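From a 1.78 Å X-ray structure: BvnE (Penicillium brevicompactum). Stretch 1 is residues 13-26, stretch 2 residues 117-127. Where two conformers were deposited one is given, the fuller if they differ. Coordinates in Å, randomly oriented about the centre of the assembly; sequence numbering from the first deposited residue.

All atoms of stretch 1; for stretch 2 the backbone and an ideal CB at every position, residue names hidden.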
# COMPACT_ATOMS: atom_id res chain seq x y z
N ASN A 13 12.82 21.25 -9.39
CA ASN A 13 12.49 19.93 -9.91
C ASN A 13 12.71 18.83 -8.85
O ASN A 13 13.39 17.83 -9.10
CB ASN A 13 13.32 19.62 -11.17
CG ASN A 13 13.09 20.64 -12.29
OD1 ASN A 13 14.01 21.34 -12.70
ND2 ASN A 13 11.86 20.71 -12.80
N LEU A 14 12.12 19.03 -7.67
CA LEU A 14 12.23 18.02 -6.62
C LEU A 14 11.41 16.77 -6.95
O LEU A 14 11.83 15.65 -6.63
CB LEU A 14 11.79 18.60 -5.29
CG LEU A 14 11.96 17.64 -4.13
CD1 LEU A 14 13.43 17.45 -3.80
CD2 LEU A 14 11.22 18.19 -2.93
N ARG A 15 10.25 16.93 -7.59
CA ARG A 15 9.46 15.77 -7.99
C ARG A 15 10.27 14.85 -8.89
O ARG A 15 10.29 13.63 -8.71
CB ARG A 15 8.18 16.20 -8.70
CG ARG A 15 7.37 15.03 -9.21
CD ARG A 15 6.16 15.46 -10.04
NE ARG A 15 5.27 14.33 -10.29
CZ ARG A 15 4.31 13.95 -9.46
NH1 ARG A 15 4.12 14.63 -8.32
NH2 ARG A 15 3.56 12.90 -9.74
N GLU A 16 10.95 15.41 -9.89
CA GLU A 16 11.71 14.56 -10.80
C GLU A 16 12.87 13.88 -10.07
O GLU A 16 13.15 12.70 -10.31
CB GLU A 16 12.20 15.36 -12.01
CG GLU A 16 11.06 15.95 -12.86
CD GLU A 16 10.37 17.16 -12.21
OE1 GLU A 16 10.87 17.65 -11.18
OE2 GLU A 16 9.33 17.61 -12.74
N GLN A 17 13.52 14.60 -9.15
CA GLN A 17 14.59 14.00 -8.36
C GLN A 17 14.07 12.81 -7.54
O GLN A 17 14.75 11.78 -7.43
CB GLN A 17 15.21 15.03 -7.42
CG GLN A 17 16.17 14.43 -6.39
CD GLN A 17 17.45 13.91 -7.01
OE1 GLN A 17 18.44 14.65 -7.11
NE2 GLN A 17 17.46 12.65 -7.42
N LEU A 18 12.88 12.95 -6.94
CA LEU A 18 12.35 11.85 -6.14
C LEU A 18 11.99 10.66 -7.02
O LEU A 18 12.19 9.50 -6.63
CB LEU A 18 11.14 12.33 -5.33
CG LEU A 18 11.47 13.32 -4.19
CD1 LEU A 18 10.23 14.08 -3.73
CD2 LEU A 18 12.11 12.58 -3.00
N ILE A 19 11.48 10.92 -8.23
CA ILE A 19 11.18 9.83 -9.15
C ILE A 19 12.46 9.12 -9.58
O ILE A 19 12.51 7.89 -9.64
CB ILE A 19 10.37 10.36 -10.34
CG1 ILE A 19 8.97 10.76 -9.87
CG2 ILE A 19 10.32 9.31 -11.47
CD1 ILE A 19 8.07 11.37 -10.94
N VAL A 20 13.52 9.89 -9.87
CA VAL A 20 14.81 9.29 -10.22
C VAL A 20 15.33 8.43 -9.08
O VAL A 20 15.82 7.31 -9.30
CB VAL A 20 15.82 10.39 -10.61
CG1 VAL A 20 17.23 9.86 -10.57
CG2 VAL A 20 15.47 10.94 -12.00
N SER A 21 15.24 8.92 -7.83
CA SER A 21 15.73 8.09 -6.73
C SER A 21 14.85 6.88 -6.46
O SER A 21 15.35 5.84 -6.03
CB SER A 21 15.91 8.90 -5.44
OG SER A 21 16.67 10.07 -5.69
N ALA A 22 13.53 6.99 -6.69
CA ALA A 22 12.68 5.81 -6.55
C ALA A 22 13.00 4.78 -7.62
O ALA A 22 13.05 3.57 -7.35
CB ALA A 22 11.20 6.21 -6.62
N HIS A 23 13.23 5.23 -8.86
CA HIS A 23 13.61 4.26 -9.89
C HIS A 23 14.99 3.69 -9.64
O HIS A 23 15.25 2.53 -9.96
CB HIS A 23 13.51 4.90 -11.27
CG HIS A 23 12.11 4.96 -11.80
ND1 HIS A 23 11.36 3.83 -12.05
CD2 HIS A 23 11.31 6.02 -12.09
CE1 HIS A 23 10.16 4.19 -12.48
NE2 HIS A 23 10.11 5.51 -12.52
N ARG A 24 15.90 4.48 -9.05
CA ARG A 24 17.19 3.93 -8.68
C ARG A 24 17.04 2.84 -7.63
O ARG A 24 17.73 1.81 -7.68
CB ARG A 24 18.13 5.02 -8.19
CG ARG A 24 19.53 4.50 -7.83
CD ARG A 24 20.41 5.63 -7.33
NE ARG A 24 19.80 6.27 -6.16
CZ ARG A 24 20.30 7.34 -5.55
NH1 ARG A 24 19.68 7.85 -4.50
NH2 ARG A 24 21.43 7.90 -6.00
N TRP A 25 16.13 3.05 -6.67
CA TRP A 25 15.88 2.02 -5.66
C TRP A 25 15.40 0.73 -6.32
O TRP A 25 15.85 -0.36 -5.97
CB TRP A 25 14.87 2.54 -4.63
CG TRP A 25 14.58 1.56 -3.54
CD1 TRP A 25 15.36 1.30 -2.45
CD2 TRP A 25 13.43 0.70 -3.44
NE1 TRP A 25 14.76 0.34 -1.66
CE2 TRP A 25 13.58 -0.04 -2.25
CE3 TRP A 25 12.29 0.50 -4.23
CZ2 TRP A 25 12.63 -0.98 -1.83
CZ3 TRP A 25 11.34 -0.44 -3.80
CH2 TRP A 25 11.52 -1.16 -2.62
N LEU A 26 14.48 0.84 -7.29
CA LEU A 26 14.02 -0.35 -7.99
C LEU A 26 15.17 -1.02 -8.75
O LEU A 26 15.28 -2.25 -8.74
CB LEU A 26 12.91 0.02 -8.97
CG LEU A 26 11.48 0.26 -8.47
CD1 LEU A 26 10.57 0.46 -9.67
CD2 LEU A 26 10.96 -0.90 -7.62
N UNK A 117 2.54 -2.68 -1.53
CA UNK A 117 2.48 -1.22 -1.55
C UNK A 117 3.64 -0.72 -0.71
O UNK A 117 3.72 -1.01 0.49
CB UNK A 117 1.14 -0.69 -1.03
N UNK A 118 4.56 0.02 -1.34
CA UNK A 118 5.78 0.49 -0.69
C UNK A 118 5.71 2.00 -0.53
O UNK A 118 5.25 2.71 -1.44
CB UNK A 118 7.02 0.09 -1.49
N UNK A 119 6.15 2.50 0.62
CA UNK A 119 6.28 3.94 0.87
C UNK A 119 7.75 4.22 1.14
O UNK A 119 8.29 3.80 2.18
CB UNK A 119 5.40 4.40 2.04
N UNK A 120 8.42 4.88 0.19
CA UNK A 120 9.79 5.33 0.35
C UNK A 120 9.77 6.76 0.90
O UNK A 120 9.04 7.61 0.39
CB UNK A 120 10.55 5.26 -0.97
N UNK A 121 10.58 7.02 1.92
CA UNK A 121 10.84 8.39 2.35
C UNK A 121 12.32 8.69 2.11
O UNK A 121 13.18 7.88 2.47
CB UNK A 121 10.46 8.59 3.82
N UNK A 122 12.60 9.84 1.51
CA UNK A 122 13.97 10.24 1.25
C UNK A 122 14.38 11.36 2.19
O UNK A 122 13.55 11.98 2.86
CB UNK A 122 14.14 10.68 -0.21
N UNK A 123 15.69 11.61 2.24
CA UNK A 123 16.19 12.76 2.97
C UNK A 123 15.75 14.05 2.27
O UNK A 123 15.14 14.03 1.19
CB UNK A 123 17.71 12.70 3.09
N UNK A 124 16.07 15.19 2.89
CA UNK A 124 15.57 16.47 2.40
C UNK A 124 15.99 16.73 0.96
O UNK A 124 15.23 17.30 0.18
CB UNK A 124 16.06 17.61 3.30
N UNK A 125 17.21 16.32 0.60
CA UNK A 125 17.70 16.54 -0.75
C UNK A 125 17.11 15.56 -1.75
O UNK A 125 17.31 15.74 -2.96
CB UNK A 125 19.23 16.44 -0.77
N UNK A 126 16.39 14.54 -1.27
CA UNK A 126 15.82 13.54 -2.15
C UNK A 126 16.81 12.58 -2.77
O UNK A 126 16.50 11.97 -3.79
CB UNK A 126 15.05 14.24 -3.27
N UNK A 127 17.99 12.42 -2.17
CA UNK A 127 19.09 11.67 -2.75
C UNK A 127 19.47 10.42 -1.97
O UNK A 127 20.28 9.63 -2.47
CB UNK A 127 20.31 12.58 -2.87

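Residues 14-26 form a helix. Positions 117-122 are a strand, crossing it at 120° between N-to-C directions, and alternate strand positions face the helix.

Position 117 has nothing of the helix within reach, so stretch 1 sets no preference. It is Met117, which makes no contact here.

Position 118 points its CB toward the helix, 4.8 Å from Trp25 CH2. The indole invites an apolar group, and the gap leaves room for a modest one. Valine, isoleucine or leucine would suit. It is Val118, whose CG1 lies 4.1 Å from Trp25 CH2.

Position 119 is out of reach, and its extended backbone suits many residues. It is Val119.

Position 120 points toward the helix, but no helix atom lies within 5.5 Å of the ideal CB. A longer apolar chain is needed to reach Ala22 and Trp25; leucine, methionine or isoleucine could do so. It is Leu120. CD1 lies 4.1 Å from Ala22 CB and 4.0 Å from Trp25 CE3. CD2 sits over the indole face in a CH-pi contact, 4.0 Å from the centroid of the six-membered ring.

Position 121 points away, so the helix says little. It is Thr121, whose OG1 is hydrogen-bonded elsewhere in the structure.

Position 122 points toward the helix, with its CB 3.9 Å from Leu18 CD2. The space beyond runs along Leu18, Ser21 and Ala22, and a large apolar or aromatic side chain would suit. It is Phe122, with chi1 in m. Its CD2 is 3.7 Å from Leu18 CD2, and its CE1 is 3.5 Å from Ser21 CB.

Position 123 opens a type I turn ending at 126. Asparagine, aspartate or serine could accept from backbone NH groups here. It is Asn123. The backbone N of position 127 donates to Asn123 OD1 at 2.9 Å.

Positions 124 and 125 point away, with helical backbone angles; polar residues would fit. They are Glu124 and Glu125. The carbonyl O of Glu125 packs 3.8 Å from Gln17 CG.

Position 126 has phi 73°, which favours glycine. An ideal CB would also lie tight, 3.3 Å from Gln17 CG and 3.4 Å from Leu18 CD2. It is Gly126. Its CA comes within 3.9 Å of Leu18 CD2, and its O accepts from Ser21 OG at 2.7 Å.

Position 127 points sideways, beside Gln17 and Arg24; small or polar residues would suit. It is Thr127. Its CG2 lies 3.9 Å from Gln17 OE1, while its backbone O accepts from Arg24 NH1 at 2.8 Å, near the guanidinium plane.

Stretch 2, residues 117-127: MVVLTFNEEGT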
# COMPACT_ATOMS: atom_id res chain seq x y z
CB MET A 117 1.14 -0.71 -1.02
CG MET A 117 0.82 0.73 -1.38
SD MET A 117 0.48 0.98 -3.14
CE MET A 117 -1.02 0.03 -3.37
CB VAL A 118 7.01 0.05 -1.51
CG1 VAL A 118 8.26 0.83 -1.11
CG2 VAL A 118 7.23 -1.45 -1.35
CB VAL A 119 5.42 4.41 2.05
CG1 VAL A 119 5.58 5.93 2.23
CG2 VAL A 119 3.95 4.01 1.85
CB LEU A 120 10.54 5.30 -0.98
CG LEU A 120 10.53 4.00 -1.79
CD1 LEU A 120 11.27 4.18 -3.11
CD2 LEU A 120 11.19 2.91 -0.99
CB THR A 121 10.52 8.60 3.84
OG1 THR A 121 9.19 8.14 4.11
CG2 THR A 121 10.61 10.09 4.19
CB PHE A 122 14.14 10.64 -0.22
CG PHE A 122 13.95 9.49 -1.17
CD1 PHE A 122 15.03 8.69 -1.51
CD2 PHE A 122 12.71 9.20 -1.69
CE1 PHE A 122 14.87 7.61 -2.37
CE2 PHE A 122 12.53 8.12 -2.55
CZ PHE A 122 13.61 7.34 -2.89
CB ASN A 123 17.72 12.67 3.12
CG ASN A 123 18.46 12.73 1.78
OD1 ASN A 123 17.84 12.73 0.71
ND2 ASN A 123 19.79 12.78 1.83
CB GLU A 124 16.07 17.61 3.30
CG GLU A 124 15.40 18.94 3.00
CD GLU A 124 16.07 19.71 1.87
OE1 GLU A 124 15.37 20.47 1.16
OE2 GLU A 124 17.30 19.54 1.68
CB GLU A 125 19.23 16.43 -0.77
CG GLU A 125 19.93 17.23 0.33
CD GLU A 125 20.28 16.38 1.55
OE1 GLU A 125 19.40 16.12 2.40
OE2 GLU A 125 21.46 15.97 1.66
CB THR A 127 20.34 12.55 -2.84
OG1 THR A 127 20.73 12.93 -1.51
CG2 THR A 127 20.07 13.79 -3.68
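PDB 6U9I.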